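Local coordinates for protein possible thiamine biosynthesis enzyme (Candida albicans, PDB 2X7Q) that is of unknown function but adopts the periplasmic binding protein fold and possibly binds a small solute, perhaps in thiamine biosynthesis, at residues D297-L300 against K301-S305. The protein carries 1 engineered substitution. Numbering follows the deposited sequence.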
# COMPACT_ATOMS: atom_id res chain seq x y z
N ASP A 297 -16.69 3.33 -18.26
CA ASP A 297 -16.83 4.78 -18.36
C ASP A 297 -17.31 5.43 -17.06
O ASP A 297 -17.13 6.63 -16.85
CB ASP A 297 -17.75 5.16 -19.53
CG ASP A 297 -19.10 4.48 -19.46
OD1 ASP A 297 -19.60 4.25 -18.34
OD2 ASP A 297 -19.67 4.18 -20.53
N VAL A 298 -17.93 4.63 -16.19
CA VAL A 298 -18.32 5.10 -14.87
C VAL A 298 -17.09 5.16 -13.97
O VAL A 298 -16.91 6.10 -13.20
CB VAL A 298 -19.39 4.20 -14.24
CG1 VAL A 298 -19.53 4.49 -12.75
CG2 VAL A 298 -20.72 4.38 -14.95
N ILE A 299 -16.24 4.14 -14.08
CA ILE A 299 -14.97 4.12 -13.35
C ILE A 299 -14.06 5.23 -13.86
O ILE A 299 -13.43 5.94 -13.07
CB ILE A 299 -14.26 2.77 -13.50
CG1 ILE A 299 -15.12 1.64 -12.92
CG2 ILE A 299 -12.90 2.80 -12.80
CD1 ILE A 299 -14.52 0.26 -13.09
N LEU A 300 -13.98 5.39 -15.18
CA LEU A 300 -13.15 6.41 -15.79
C LEU A 300 -13.52 7.81 -15.32
O LEU A 300 -12.65 8.60 -14.94
CB LEU A 300 -13.25 6.35 -17.32
CG LEU A 300 -12.02 5.84 -18.07
CD1 LEU A 300 -10.75 6.28 -17.35
CD2 LEU A 300 -12.07 4.34 -18.21
N LYS A 301 -14.81 8.12 -15.37
CA LYS A 301 -15.29 9.45 -15.01
C LYS A 301 -15.01 9.76 -13.54
O LYS A 301 -14.74 10.91 -13.19
CB LYS A 301 -16.79 9.58 -15.31
CG LYS A 301 -17.35 10.96 -15.01
CD LYS A 301 -18.75 11.14 -15.59
CE LYS A 301 -19.25 12.56 -15.36
NZ LYS A 301 -20.56 12.82 -16.03
N ARG A 302 -15.07 8.74 -12.70
CA ARG A 302 -14.83 8.92 -11.27
C ARG A 302 -13.34 9.13 -10.98
O ARG A 302 -12.98 9.90 -10.09
CB ARG A 302 -15.38 7.74 -10.47
CG ARG A 302 -16.89 7.67 -10.46
CD ARG A 302 -17.39 6.43 -9.73
NE ARG A 302 -18.84 6.41 -9.61
CZ ARG A 302 -19.53 5.41 -9.09
NH1 ARG A 302 -18.91 4.33 -8.64
NH2 ARG A 302 -20.85 5.47 -9.02
N LEU A 303 -12.49 8.44 -11.73
CA LEU A 303 -11.05 8.55 -11.55
C LEU A 303 -10.50 9.82 -12.19
O LEU A 303 -9.55 10.42 -11.69
CB LEU A 303 -10.35 7.32 -12.14
CG LEU A 303 -10.64 5.98 -11.45
CD1 LEU A 303 -9.92 4.85 -12.15
CD2 LEU A 303 -10.25 6.05 -9.98
N ASN A 304 -11.09 10.23 -13.31
CA ASN A 304 -10.68 11.44 -14.00
C ASN A 304 -10.89 12.71 -13.18
O ASN A 304 -10.31 13.75 -13.47
CB ASN A 304 -11.40 11.57 -15.35
CG ASN A 304 -10.71 10.80 -16.46
OD1 ASN A 304 -9.49 10.68 -16.49
ND2 ASN A 304 -11.50 10.28 -17.40
N SER A 305 -11.73 12.61 -12.15
CA SER A 305 -12.05 13.76 -11.31
C SER A 305 -11.28 13.76 -9.99
O SER A 305 -11.10 14.80 -9.37
CB SER A 305 -13.56 13.81 -11.02
OG SER A 305 -14.31 13.93 -12.22
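Arg302 lies alongside Val298, one turn earlier on helix 296-306, and the two side chains point the same way. Its CB lies 3.5 Å from Val298 O. CG comes closer to the same oxygen, at 3.2 Å, and CD stays beside it. From there the side chain leaves the backbone and follows the valine. NE sits 3.7 Å from Val298 CG1, and CZ is 3.8 Å from that methyl. CG1 lies over one face of the guanidinium, above its centre. Val298 turns this methyl anti to its own N (chi1 166°), while the arginine runs extended from CG to NE. At the tip, NH1 hydrogen-bonds to Ala82 O of helix 74-82.

Ile299 and Leu303 repeat the side-by-side pattern on the buried face. Ile299 CG2 packs on Leu303 CD1 at 3.7 Å. Both residues also touch helix 74-82, and Leu303 reaches Val279 of helix 275-289.

The backbone beneath is regular helix. Lys301, Arg302, Leu303 and Asn304 each donate N-H four residues back. The bond from Asn304 N to Leu300 O is the shortest of the four, at 2.8 Å.

The arginine thus combines an apolar contact on a flat face with a polar bond at its tip. Together with the Ile299-Leu303 pair, it ties this C-terminal helix to helix 74-82. The methyl sits on a face, and faces carry no N-H, so this contact does not compete with the NH1 bond to Ala82 O.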